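Local atomic coordinates of group 3 allergen SMIPP-S Yv6023A04 (Sarcoptes scabiei type hominis, PDB entry 3H7O), a protein that is an inactivated scabies mite paralogue of the S1 serine proteases that has probably lost the endopeptidase activity of its family. Residues Val15-Tyr20 with Val38-His43; Ala109-Ile114 with Trp220-Ile225; Ser122-Ser127 with Phe169-Val174; Ala145-Val150 with Ala207-Thr212; Gly175-Ser180 with Pro201-Gly206. The protein carries 3 engineered substitutions. All coordinates share one frame; numbering follows the deposited sequence.

Contact 1 (Val15-Tyr20 with Val38-His43)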
# COMPACT_ATOMS: atom_id res chain seq x y z
N VAL A 15 6.48 -4.07 1.03
CA VAL A 15 6.68 -5.07 -0.02
C VAL A 15 6.18 -4.55 -1.35
O VAL A 15 5.46 -3.54 -1.40
CB VAL A 15 5.99 -6.44 0.31
CG1 VAL A 15 6.43 -6.98 1.66
CG2 VAL A 15 4.48 -6.34 0.24
N ALA A 16 6.59 -5.21 -2.43
CA ALA A 16 5.99 -5.03 -3.74
C ALA A 16 5.08 -6.22 -4.03
O ALA A 16 5.48 -7.38 -3.85
CB ALA A 16 7.06 -4.90 -4.81
N VAL A 17 3.87 -5.93 -4.49
CA VAL A 17 2.93 -6.95 -4.94
C VAL A 17 2.96 -6.98 -6.47
O VAL A 17 2.57 -6.02 -7.13
CB VAL A 17 1.49 -6.68 -4.43
CG1 VAL A 17 0.51 -7.73 -4.97
CG2 VAL A 17 1.47 -6.66 -2.89
N ARG A 18 3.45 -8.09 -7.02
CA ARG A 18 3.58 -8.26 -8.47
C ARG A 18 2.39 -9.03 -9.04
O ARG A 18 2.07 -10.12 -8.56
CB ARG A 18 4.87 -9.00 -8.82
CG ARG A 18 6.14 -8.36 -8.28
CD ARG A 18 7.37 -9.09 -8.82
NE ARG A 18 8.55 -8.23 -8.82
CZ ARG A 18 8.82 -7.33 -9.76
NH1 ARG A 18 7.99 -7.14 -10.79
NH2 ARG A 18 9.93 -6.60 -9.67
N THR A 19 1.76 -8.46 -10.06
CA THR A 19 0.66 -9.12 -10.77
C THR A 19 0.93 -9.11 -12.27
O THR A 19 1.81 -8.39 -12.74
CB THR A 19 -0.69 -8.43 -10.48
OG1 THR A 19 -0.58 -7.03 -10.78
CG2 THR A 19 -1.09 -8.61 -9.02
N TYR A 20 0.17 -9.90 -13.02
CA TYR A 20 0.39 -10.05 -14.47
C TYR A 20 -0.88 -9.88 -15.31
O TYR A 20 -1.22 -10.78 -16.08
CB TYR A 20 1.08 -11.39 -14.77
CG TYR A 20 2.38 -11.60 -14.02
CD1 TYR A 20 3.60 -11.22 -14.59
CD2 TYR A 20 2.38 -12.16 -12.75
CE1 TYR A 20 4.79 -11.41 -13.90
CE2 TYR A 20 3.56 -12.34 -12.05
CZ TYR A 20 4.76 -11.97 -12.63
OH TYR A 20 5.93 -12.15 -11.94
N VAL A 38 -0.32 -10.32 3.76
CA VAL A 38 0.09 -9.01 3.28
C VAL A 38 -1.13 -8.14 2.97
O VAL A 38 -2.09 -8.61 2.35
CB VAL A 38 1.00 -9.11 2.02
CG1 VAL A 38 1.13 -7.75 1.31
CG2 VAL A 38 2.38 -9.64 2.40
N LEU A 39 -1.09 -6.89 3.41
CA LEU A 39 -2.16 -5.92 3.16
C LEU A 39 -1.82 -5.04 1.96
O LEU A 39 -0.73 -4.46 1.90
CB LEU A 39 -2.40 -5.05 4.40
CG LEU A 39 -3.65 -4.17 4.45
CD1 LEU A 39 -4.91 -5.01 4.58
CD2 LEU A 39 -3.56 -3.18 5.61
N THR A 40 -2.74 -4.95 1.01
CA THR A 40 -2.53 -4.15 -0.20
C THR A 40 -3.81 -3.44 -0.64
O THR A 40 -4.81 -3.43 0.09
CB THR A 40 -1.91 -5.03 -1.35
OG1 THR A 40 -1.50 -4.19 -2.44
CG2 THR A 40 -2.90 -6.09 -1.86
N ALA A 41 -3.77 -2.82 -1.82
CA ALA A 41 -4.96 -2.20 -2.39
C ALA A 41 -5.75 -3.25 -3.17
O ALA A 41 -5.16 -4.08 -3.86
CB ALA A 41 -4.57 -1.03 -3.28
N ALA A 42 -7.07 -3.21 -3.05
CA ALA A 42 -7.93 -4.18 -3.74
C ALA A 42 -7.88 -4.09 -5.27
O ALA A 42 -7.95 -5.13 -5.94
CB ALA A 42 -9.36 -4.08 -3.24
N HIS A 43 -7.76 -2.89 -5.82
CA HIS A 43 -7.87 -2.75 -7.28
C HIS A 43 -6.74 -3.44 -8.06
O HIS A 43 -6.92 -3.81 -9.22
CB HIS A 43 -8.12 -1.30 -7.73
CG HIS A 43 -6.93 -0.40 -7.62
ND1 HIS A 43 -5.91 -0.39 -8.55
CD2 HIS A 43 -6.63 0.57 -6.73
CE1 HIS A 43 -5.02 0.52 -8.21
NE2 HIS A 43 -5.43 1.13 -7.12

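Contact 2 (Ala109-Ile114 with Trp220-Ile225)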
# COMPACT_ATOMS: atom_id res chain seq x y z
N ALA A 109 4.25 -4.76 10.22
CA ALA A 109 3.81 -3.47 10.76
C ALA A 109 2.84 -3.72 11.91
O ALA A 109 2.17 -4.76 11.96
CB ALA A 109 3.14 -2.63 9.67
N LYS A 110 2.76 -2.78 12.84
CA LYS A 110 1.79 -2.86 13.92
C LYS A 110 0.45 -2.30 13.46
O LYS A 110 0.40 -1.35 12.68
CB LYS A 110 2.30 -2.13 15.17
CG LYS A 110 3.42 -2.85 15.90
N LEU A 111 -0.63 -2.90 13.94
CA LEU A 111 -1.97 -2.44 13.59
C LEU A 111 -2.47 -1.34 14.53
O LEU A 111 -2.16 -1.36 15.72
CB LEU A 111 -2.95 -3.62 13.57
CG LEU A 111 -2.86 -4.56 12.37
CD1 LEU A 111 -3.68 -5.82 12.61
CD2 LEU A 111 -3.30 -3.86 11.08
N PRO A 112 -3.24 -0.38 13.99
CA PRO A 112 -3.74 0.72 14.81
C PRO A 112 -4.93 0.28 15.66
O PRO A 112 -5.45 -0.83 15.47
CB PRO A 112 -4.19 1.74 13.77
CG PRO A 112 -4.66 0.91 12.62
CD PRO A 112 -3.77 -0.32 12.62
N ASP A 113 -5.35 1.14 16.59
CA ASP A 113 -6.59 0.95 17.32
C ASP A 113 -7.78 1.00 16.36
O ASP A 113 -7.70 1.62 15.29
CB ASP A 113 -6.76 2.05 18.37
CG ASP A 113 -5.83 1.88 19.56
OD1 ASP A 113 -5.17 0.82 19.69
OD2 ASP A 113 -5.75 2.82 20.39
N ILE A 114 -8.88 0.36 16.74
CA ILE A 114 -10.15 0.45 16.02
C ILE A 114 -10.47 1.92 15.72
O ILE A 114 -10.42 2.77 16.60
CB ILE A 114 -11.32 -0.18 16.83
CG1 ILE A 114 -11.12 -1.69 17.00
CG2 ILE A 114 -12.68 0.15 16.20
CD1 ILE A 114 -11.49 -2.55 15.79
N TRP A 220 -11.80 -6.39 10.80
CA TRP A 220 -11.83 -7.34 9.70
C TRP A 220 -10.45 -7.95 9.45
O TRP A 220 -10.33 -9.16 9.24
CB TRP A 220 -12.38 -6.65 8.44
CG TRP A 220 -12.16 -7.42 7.16
CD1 TRP A 220 -12.77 -8.59 6.78
CD2 TRP A 220 -11.28 -7.06 6.08
NE1 TRP A 220 -12.32 -8.98 5.54
CE2 TRP A 220 -11.40 -8.06 5.09
CE3 TRP A 220 -10.40 -5.99 5.86
CZ2 TRP A 220 -10.68 -8.03 3.89
CZ3 TRP A 220 -9.67 -5.96 4.67
CH2 TRP A 220 -9.82 -6.97 3.70
N ILE A 221 -9.41 -7.11 9.49
CA ILE A 221 -8.02 -7.57 9.33
C ILE A 221 -7.63 -8.58 10.42
O ILE A 221 -7.06 -9.63 10.12
CB ILE A 221 -7.02 -6.37 9.31
CG1 ILE A 221 -7.22 -5.53 8.04
CG2 ILE A 221 -5.57 -6.85 9.39
CD1 ILE A 221 -6.62 -4.14 8.11
N GLN A 222 -7.96 -8.26 11.67
CA GLN A 222 -7.69 -9.16 12.80
C GLN A 222 -8.38 -10.51 12.64
O GLN A 222 -7.79 -11.54 12.98
CB GLN A 222 -8.11 -8.51 14.13
CG GLN A 222 -7.14 -7.47 14.66
CD GLN A 222 -7.70 -6.67 15.84
OE1 GLN A 222 -8.87 -6.79 16.19
NE2 GLN A 222 -6.85 -5.85 16.44
N ASP A 223 -9.60 -10.51 12.13
CA ASP A 223 -10.35 -11.74 11.83
C ASP A 223 -9.64 -12.62 10.80
O ASP A 223 -9.64 -13.84 10.92
CB ASP A 223 -11.77 -11.42 11.36
CG ASP A 223 -12.68 -10.99 12.49
OD1 ASP A 223 -12.36 -11.25 13.67
OD2 ASP A 223 -13.74 -10.39 12.20
N ILE A 224 -9.06 -12.00 9.78
CA ILE A 224 -8.32 -12.73 8.75
C ILE A 224 -6.96 -13.21 9.28
O ILE A 224 -6.59 -14.36 9.06
CB ILE A 224 -8.14 -11.89 7.46
CG1 ILE A 224 -9.50 -11.36 6.94
CG2 ILE A 224 -7.40 -12.68 6.37
CD1 ILE A 224 -10.56 -12.41 6.64
N ILE A 225 -6.24 -12.34 9.98
CA ILE A 225 -4.91 -12.66 10.54
C ILE A 225 -4.95 -13.89 11.45
O ILE A 225 -4.03 -14.72 11.41
CB ILE A 225 -4.29 -11.45 11.31
CG1 ILE A 225 -3.70 -10.44 10.33
CG2 ILE A 225 -3.21 -11.92 12.30
CD1 ILE A 225 -3.10 -9.21 11.00

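Contact 3 (Ser122-Ser127 with Phe169-Val174)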
# COMPACT_ATOMS: atom_id res chain seq x y z
N SER A 122 -0.53 16.22 11.44
CA SER A 122 0.54 15.28 11.77
C SER A 122 1.12 14.67 10.50
O SER A 122 0.52 14.75 9.43
CB SER A 122 0.04 14.18 12.71
OG SER A 122 -0.80 13.24 12.05
N ASP A 123 2.30 14.06 10.62
CA ASP A 123 2.95 13.42 9.49
C ASP A 123 2.65 11.93 9.41
O ASP A 123 2.54 11.26 10.44
CB ASP A 123 4.46 13.65 9.54
CG ASP A 123 4.86 15.03 9.05
OD1 ASP A 123 4.01 15.75 8.49
OD2 ASP A 123 6.05 15.39 9.24
N VAL A 124 2.49 11.44 8.19
CA VAL A 124 2.47 10.01 7.91
C VAL A 124 3.58 9.68 6.92
O VAL A 124 3.90 10.48 6.04
CB VAL A 124 1.10 9.50 7.38
CG1 VAL A 124 0.03 9.56 8.47
CG2 VAL A 124 0.66 10.28 6.14
N LEU A 125 4.19 8.51 7.09
CA LEU A 125 5.30 8.09 6.25
C LEU A 125 4.81 7.04 5.26
O LEU A 125 4.42 5.94 5.65
CB LEU A 125 6.46 7.55 7.10
CG LEU A 125 7.74 7.04 6.42
CD1 LEU A 125 8.55 8.18 5.81
CD2 LEU A 125 8.61 6.26 7.41
N VAL A 126 4.81 7.40 3.98
CA VAL A 126 4.44 6.48 2.92
C VAL A 126 5.72 5.91 2.31
O VAL A 126 6.69 6.65 2.15
CB VAL A 126 3.53 7.16 1.85
CG1 VAL A 126 4.23 8.35 1.19
CG2 VAL A 126 3.05 6.16 0.80
N SER A 127 5.74 4.62 2.02
CA SER A 127 6.89 4.00 1.36
C SER A 127 6.45 3.06 0.24
O SER A 127 5.38 2.45 0.31
CB SER A 127 7.77 3.26 2.38
OG SER A 127 7.04 2.21 3.00
N PHE A 169 -8.38 8.84 4.67
CA PHE A 169 -7.84 10.14 5.04
C PHE A 169 -6.96 10.64 3.90
O PHE A 169 -6.56 9.87 3.02
CB PHE A 169 -7.09 10.12 6.38
CG PHE A 169 -5.78 9.36 6.34
CD1 PHE A 169 -5.74 8.00 6.65
CD2 PHE A 169 -4.60 10.01 6.02
CE1 PHE A 169 -4.54 7.30 6.62
CE2 PHE A 169 -3.38 9.31 5.98
CZ PHE A 169 -3.35 7.96 6.29
N CYS A 170 -6.68 11.94 3.92
CA CYS A 170 -5.85 12.54 2.89
C CYS A 170 -4.59 13.14 3.48
O CYS A 170 -4.58 13.58 4.63
CB CYS A 170 -6.64 13.61 2.13
SG CYS A 170 -8.10 12.98 1.28
N ALA A 171 -3.53 13.17 2.68
CA ALA A 171 -2.26 13.73 3.09
C ALA A 171 -1.52 14.28 1.87
O ALA A 171 -1.74 13.83 0.74
CB ALA A 171 -1.42 12.68 3.81
N GLN A 172 -0.66 15.27 2.09
CA GLN A 172 0.03 15.93 0.99
C GLN A 172 1.35 16.57 1.43
O GLN A 172 1.48 17.02 2.57
CB GLN A 172 -0.88 17.00 0.35
CG GLN A 172 -0.42 17.50 -1.02
CD GLN A 172 -1.49 18.30 -1.74
OE1 GLN A 172 -2.45 18.77 -1.14
NE2 GLN A 172 -1.32 18.46 -3.05
N LYS A 173 2.31 16.57 0.52
CA LYS A 173 3.55 17.31 0.66
C LYS A 173 3.85 17.98 -0.68
O LYS A 173 3.79 17.33 -1.73
CB LYS A 173 4.70 16.38 1.07
CG LYS A 173 6.02 17.10 1.33
CD LYS A 173 7.17 16.11 1.48
CE LYS A 173 8.49 16.85 1.67
NZ LYS A 173 9.65 15.91 1.63
N VAL A 174 4.16 19.28 -0.65
CA VAL A 174 4.46 20.04 -1.88
C VAL A 174 5.60 19.41 -2.70
O VAL A 174 6.61 18.99 -2.14
CB VAL A 174 4.74 21.55 -1.61
CG1 VAL A 174 3.50 22.26 -1.08
CG2 VAL A 174 5.92 21.75 -0.66

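Contact 4 (Ala145-Val150 with Ala207-Thr212). Engineered in segment 145-150: Gln146 (natural residue Asn).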
# COMPACT_ATOMS: atom_id res chain seq x y z
N ALA A 145 8.28 9.07 1.87
CA ALA A 145 7.96 10.50 1.99
C ALA A 145 7.09 10.75 3.21
O ALA A 145 6.17 9.99 3.49
CB ALA A 145 7.26 10.99 0.73
N GLN A 146 7.40 11.83 3.93
CA GLN A 146 6.57 12.28 5.04
C GLN A 146 5.52 13.23 4.49
O GLN A 146 5.85 14.31 3.99
CB GLN A 146 7.42 13.00 6.09
CG GLN A 146 8.44 12.12 6.82
CD GLN A 146 7.81 11.22 7.88
OE1 GLN A 146 6.60 11.23 8.10
NE2 GLN A 146 8.65 10.42 8.53
N LEU A 147 4.25 12.82 4.55
CA LEU A 147 3.16 13.67 4.10
C LEU A 147 2.39 14.22 5.29
O LEU A 147 2.32 13.58 6.34
CB LEU A 147 2.21 12.91 3.16
CG LEU A 147 2.74 12.09 1.97
CD1 LEU A 147 1.58 11.63 1.09
CD2 LEU A 147 3.75 12.86 1.14
N THR A 148 1.81 15.40 5.12
CA THR A 148 1.02 16.04 6.16
C THR A 148 -0.46 15.75 5.93
O THR A 148 -0.99 16.05 4.86
CB THR A 148 1.25 17.57 6.18
OG1 THR A 148 2.66 17.84 6.20
CG2 THR A 148 0.61 18.20 7.41
N VAL A 149 -1.11 15.17 6.94
CA VAL A 149 -2.54 14.90 6.90
C VAL A 149 -3.32 16.21 6.76
O VAL A 149 -3.12 17.14 7.54
CB VAL A 149 -3.02 14.12 8.15
CG1 VAL A 149 -4.53 13.89 8.11
CG2 VAL A 149 -2.27 12.78 8.26
N VAL A 150 -4.20 16.26 5.76
CA VAL A 150 -5.03 17.44 5.51
C VAL A 150 -6.51 17.16 5.82
O VAL A 150 -6.90 16.01 6.02
CB VAL A 150 -4.85 17.99 4.07
CG1 VAL A 150 -3.41 18.42 3.84
CG2 VAL A 150 -5.27 16.96 3.02
N ALA A 207 -4.27 17.62 -6.50
CA ALA A 207 -5.04 16.90 -5.48
C ALA A 207 -4.16 16.25 -4.41
O ALA A 207 -3.05 15.79 -4.72
CB ALA A 207 -5.93 15.84 -6.13
N PRO A 208 -4.65 16.20 -3.16
CA PRO A 208 -3.91 15.47 -2.13
C PRO A 208 -3.93 13.98 -2.41
O PRO A 208 -4.75 13.50 -3.21
CB PRO A 208 -4.71 15.76 -0.85
CG PRO A 208 -5.66 16.87 -1.18
CD PRO A 208 -5.91 16.76 -2.65
N GLU A 209 -3.03 13.24 -1.77
CA GLU A 209 -3.04 11.79 -1.84
C GLU A 209 -4.14 11.25 -0.93
O GLU A 209 -4.44 11.85 0.10
CB GLU A 209 -1.67 11.21 -1.44
CG GLU A 209 -0.49 11.72 -2.29
CD GLU A 209 -0.58 11.35 -3.77
OE1 GLU A 209 -1.25 10.35 -4.12
OE2 GLU A 209 0.04 12.05 -4.60
N VAL A 210 -4.74 10.13 -1.33
CA VAL A 210 -5.79 9.50 -0.54
C VAL A 210 -5.33 8.14 -0.04
O VAL A 210 -4.68 7.38 -0.76
CB VAL A 210 -7.12 9.36 -1.33
CG1 VAL A 210 -8.21 8.66 -0.49
CG2 VAL A 210 -7.61 10.72 -1.77
N PHE A 211 -5.67 7.85 1.22
CA PHE A 211 -5.26 6.62 1.88
C PHE A 211 -6.47 5.97 2.52
O PHE A 211 -7.25 6.64 3.18
CB PHE A 211 -4.22 6.92 2.96
CG PHE A 211 -2.97 7.57 2.42
CD1 PHE A 211 -1.90 6.79 2.00
CD2 PHE A 211 -2.88 8.95 2.32
CE1 PHE A 211 -0.75 7.38 1.48
CE2 PHE A 211 -1.73 9.56 1.80
CZ PHE A 211 -0.66 8.77 1.39
N THR A 212 -6.62 4.67 2.30
CA THR A 212 -7.62 3.90 3.01
C THR A 212 -7.21 3.84 4.48
O THR A 212 -6.07 3.48 4.80
CB THR A 212 -7.74 2.47 2.43
OG1 THR A 212 -8.17 2.55 1.07
CG2 THR A 212 -8.76 1.65 3.22

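Contact 5 (Gly175-Ser180 with Pro201-Gly206). With GOL (glycerol), chain E; SO4 (sulfate ion), chain D; SO4 (sulfate ion), chain C.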
# COMPACT_ATOMS: atom_id res chain seq x y z
N GLY A 175 5.40 19.32 -4.01
CA GLY A 175 6.41 18.76 -4.91
C GLY A 175 6.53 17.24 -4.90
O GLY A 175 7.43 16.69 -5.52
N VAL A 176 5.62 16.57 -4.19
CA VAL A 176 5.61 15.11 -4.13
C VAL A 176 4.24 14.59 -4.57
O VAL A 176 3.21 15.05 -4.08
CB VAL A 176 5.95 14.58 -2.70
CG1 VAL A 176 5.80 13.05 -2.63
CG2 VAL A 176 7.35 14.99 -2.28
N SER A 177 4.25 13.64 -5.50
CA SER A 177 3.03 12.94 -5.91
C SER A 177 3.31 11.45 -6.01
O SER A 177 4.38 11.05 -6.48
CB SER A 177 2.53 13.44 -7.27
OG SER A 177 2.38 14.84 -7.29
N LEU A 178 2.34 10.64 -5.59
CA LEU A 178 2.43 9.19 -5.74
C LEU A 178 2.05 8.81 -7.17
O LEU A 178 1.36 9.56 -7.87
CB LEU A 178 1.51 8.48 -4.73
CG LEU A 178 1.70 8.78 -3.24
CD1 LEU A 178 0.69 8.03 -2.38
CD2 LEU A 178 3.11 8.49 -2.76
N GLU A 179 2.53 7.64 -7.60
CA GLU A 179 2.21 7.12 -8.93
C GLU A 179 1.19 5.97 -8.83
O GLU A 179 0.88 5.51 -7.73
CB GLU A 179 3.49 6.65 -9.63
CG GLU A 179 4.39 7.79 -10.10
CD GLU A 179 5.74 7.31 -10.63
OE1 GLU A 179 6.03 6.10 -10.59
OE2 GLU A 179 6.52 8.17 -11.07
N SER A 180 0.69 5.52 -9.97
CA SER A 180 -0.30 4.44 -9.98
C SER A 180 0.22 3.17 -9.29
O SER A 180 -0.54 2.48 -8.63
CB SER A 180 -0.76 4.13 -11.41
OG SER A 180 0.28 3.53 -12.15
N PRO A 201 -6.61 7.57 -10.89
CA PRO A 201 -6.00 8.05 -12.14
C PRO A 201 -6.63 9.34 -12.68
O PRO A 201 -5.93 10.14 -13.32
CB PRO A 201 -6.23 6.89 -13.12
CG PRO A 201 -7.28 6.03 -12.48
CD PRO A 201 -7.05 6.17 -11.01
N LYS A 202 -7.92 9.54 -12.43
CA LYS A 202 -8.63 10.70 -12.97
C LYS A 202 -8.66 11.91 -12.03
O LYS A 202 -9.36 12.89 -12.29
CB LYS A 202 -10.05 10.30 -13.40
CG LYS A 202 -10.08 9.39 -14.61
CD LYS A 202 -11.47 8.84 -14.89
CE LYS A 202 -11.44 7.83 -16.04
NZ LYS A 202 -10.59 6.63 -15.73
N ARG A 203 -7.88 11.84 -10.95
CA ARG A 203 -7.84 12.91 -9.95
C ARG A 203 -7.40 14.25 -10.54
O ARG A 203 -6.67 14.28 -11.54
CB ARG A 203 -6.94 12.51 -8.78
CG ARG A 203 -5.45 12.65 -9.05
CD ARG A 203 -4.66 12.01 -7.94
NE ARG A 203 -3.34 12.62 -7.78
CZ ARG A 203 -2.37 12.10 -7.04
NH1 ARG A 203 -2.55 10.95 -6.39
NH2 ARG A 203 -1.21 12.73 -6.94
N PRO A 204 -7.85 15.37 -9.93
CA PRO A 204 -7.49 16.66 -10.49
C PRO A 204 -6.04 17.01 -10.21
O PRO A 204 -5.43 16.47 -9.29
CB PRO A 204 -8.41 17.64 -9.75
CG PRO A 204 -9.40 16.80 -9.02
CD PRO A 204 -8.72 15.51 -8.76
N GLU A 205 -5.49 17.91 -11.01
CA GLU A 205 -4.16 18.45 -10.78
C GLU A 205 -4.08 19.05 -9.38
O GLU A 205 -4.98 19.77 -8.94
CB GLU A 205 -3.87 19.52 -11.82
CG GLU A 205 -2.42 19.89 -11.95
CD GLU A 205 -2.23 21.13 -12.79
OE1 GLU A 205 -2.64 22.22 -12.35
OE2 GLU A 205 -1.68 20.99 -13.91
N GLY A 206 -3.00 18.74 -8.66
CA GLY A 206 -2.75 19.31 -7.35
C GLY A 206 -3.44 18.62 -6.19
O GLY A 206 -3.23 18.99 -5.03
C1 GOL E . -0.41 16.65 -6.43
O1 GOL E . -1.01 15.48 -6.96
C2 GOL E . 0.63 16.30 -5.37
O2 GOL E . 0.04 15.53 -4.33
C3 GOL E . 1.22 17.61 -4.85
O3 GOL E . 1.80 17.47 -3.58
S SO4 D . -0.11 16.74 -10.17
O1 SO4 D . 0.60 17.77 -9.43
O2 SO4 D . 0.50 15.44 -9.91
O3 SO4 D . -0.06 17.02 -11.60
O4 SO4 D . -1.50 16.72 -9.73
S SO4 C . 2.35 21.02 -5.52
O1 SO4 C . 1.17 20.70 -6.32
O2 SO4 C . 3.40 20.05 -5.79
O3 SO4 C . 2.00 20.98 -4.10
O4 SO4 C . 2.83 22.36 -5.86

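Contact 1 (Val15-Tyr20 with Val38-His43)
Val15 meets Val38 first: its CG2, tucked between backbone N and carbonyl carbon (CG1 takes the chi1 of -55°), comes 3.8 Å from Val38 CG1. The two branched side chains approach at a slant, and no hydrogen bond crosses the contact. The backbone of Ala16 bonds to Gln56 of strand 54-57. Val17 returns to the same side as Val15. Its CG2 lies beside the backbone N and makes two contacts, 3.9 Å to Thr40 OG1 and a looser 4.4 Å to Val38 CG1. That hydroxyl is hydrogen-bonded to Gly29 O, and its flank packs on the valine methyl. The short strand axes pass 8.9 Å apart at 73°, too far and too steep for neighbours in a sheet. Strand 26-32 stands between them, as expected of the first six-stranded barrel of the chymotrypsin fold, whose interior these four buried residues help fill together with Ile55 and Leu93. From Thr40 the second segment runs into the Thr-Ala-Ala-His-Cys sequence characteristic of trypsin-like proteases, in which His43 N bonds Asp89 OD1. His43 thus holds the place of the family's catalytic histidine, although this paralogue is inactivated.

Contact 2 (Ala109-Ile114 with Trp220-Ile225)
A purely apolar contact docks Leu111, in the long connection between strands 91-95 and 123-128, onto Ile221 and Ile225 of the C-terminal helix. One branch does most of the touching: Leu111 CD1 is 3.8 Å from Ile225 CD1, the two methyls meeting tip to tip, and 3.9 Å from Ile221 CG2. The second branch, CD2, adds a contact of 4.1 Å to that same Ile221 CG2. The extended course of the leucine chain (chi2 169°) carries CD1 out to the helix. On the helical side the two isoleucines are one turn apart, linked by the bond from Ile225 N to Ile221 O of 2.8 Å, and so present their side chains on one face. In the chymotrypsin fold the strands joined by this connection belong to different barrels, and the C-terminal helix packs back on the first; here Ile221 and Ile224 also touch Ile92 of strand 91-95. Gln222 starts off to the flank of the contact, yet its aliphatic CG passes 4.3 Å from Leu111 CD1. Val218, a turn earlier on the helix, extends the apolar patch by touching Leu111, Pro112 and Ile114. Backbone bonds from Lys110 to Asp191 and to Leu193 of strand 192-197 tie the loop to the second barrel.

Contact 3 (Ser122-Ser127 with Phe169-Val174)
Phe169 and Val124 meet inside the second barrel of the chymotrypsin fold, reaching past strand 143-150, which pairs with both of their strands. That intervening strand explains why no hydrogen bond joins the two segments: the nearest alpha carbons, those of Val124 and Ala171, are 7.7 Å apart, well beyond the spacing of paired strands. Phe169, at the start of the second segment, points toward Val124, and chi1 of 69° sets its ring between the backbone N and the carbonyl carbon, with CE2 nearest the valine. This CE2 is 4.2 Å from Val124 CG2, and the methyl sits at the ring edge, near the ring plane; the valine and phenylalanine side chains run antiparallel past one another. A separate partner of Phe169 is the ring of Phe211, whose plane is tilted from it by about 15°. Cys170 faces the other side of the strand and forms a disulfide with Cys155 of helix 152-159. Ala171 turns back inward, its short side chain forming the nearer part of the contact. The alternation continues with Gln172, which again turns from Val124 and uses NE2 to bond Gly206 O. Lys173 then touches Leu147 of the intervening strand. Opposite them Val124 is positioned by its own backbone pairing with Leu147, while its side chain also touches Thr187 and Gln189 of strand 186-189. Of its two methyls CG2 does the touching: it lies between the backbone N and the carbonyl carbon and comes 3.9 Å from Ala171 CB.

Contact 4 (Ala145-Val150 with Ala207-Thr212)
Leu147 is the chief contributor to this buried contact, and a single methyl does its work. Its CD1 points at the edge of the Phe211 ring, close to the ring plane, 3.6 Å from CZ and 4.0 Å from CE2; the side chains cross at about a right angle. The same methyl rests against the aliphatic part of Glu209, 4.0 Å from CG. The glutamate chain is bent there (chi2 -63°), which sends its carboxylate off to other partners: OE1 forms a salt bridge with Arg203, and OE2 accepts from Leu178 N. Both oxygens of a buried acid are thus engaged, and the nearby arginine would probably favour its ionised form. A second, independent touch lies three residues further along the first strand, where Val150 CG2 approaches Pro208 CB at 4.1 Å, again nearly perpendicular. Pro208 is backed by Cys155 and Lys158 of helix 152-159. The touching parts run 101° apart and share no hydrogen bond, because strand 168-172 lies between them and pairs with each. Side chains meeting over an intermediate strand at so steep an angle are what the strongly coiled, antiparallel second barrel of the chymotrypsin fold produces.

Contact 5 (Gly175-Ser180 with Pro201-Gly206)
Small molecules, rather than direct bonds, join the two loops, for Ser177 and Arg203 touch only lightly. Arg203 NH2 comes 3.8 Å from Ser177 CB, which lies at the edge of the guanidinium near its plane, and Leu178 O is a more distant 4.2 Å from the same nitrogen. The hydrogen bond of NH2 goes to glycerol O1 at 2.8 Å, with a bent N-H...O angle of 136°. The other terminal nitrogen, NH1, forms a salt bridge with Glu209 OE1, so an acid and a glycerol hold the group's orientation between them. The extended arginine chain carries the charged group across from its loop toward Ser177. One sulfate ties both segments together, accepting from Gly206 N through O4 (2.7 Å, a nearly straight 168°) and from Ser177 OG through O2 at a long 3.3 Å. A second sulfate takes Gly175 N alone from these loops, at 2.8 Å. Glycerol and sulfates probably came from the crystallisation liquor. In trypsin-like proteases the loop before the catalytic-serine region and the loop between the last two strands border the primary specificity pocket; Arg203 reaching across here is consistent with a pocket altered from the usual one.

In the fold
Contacts 3 and 4 are interlocked in the second barrel: their centres lie 4 Å apart, their segments alternate along the chain, and Val124 O to Leu147 N (2.8 Å) and Phe169 O to Phe211 N (2.9 Å) are probable hydrogen bonds between them. Contact 5 adjoins them, Leu178 CD1 packing 4.1 Å from Phe211 CZ. Contact 1 lies inside the first barrel, about 20 Å between centres from contacts 3 and 4, and touches contact 2 through Leu39 CD1 and Ile221 CD1 (4.0 Å). At its end His43, in the catalytic histidine's position, touches Ala183, which stands where the family's Gly-Asp-Ser-Gly sequence has its serine, consistent with inactivation. Contacts 2 and 5 lie 28 Å apart between centres.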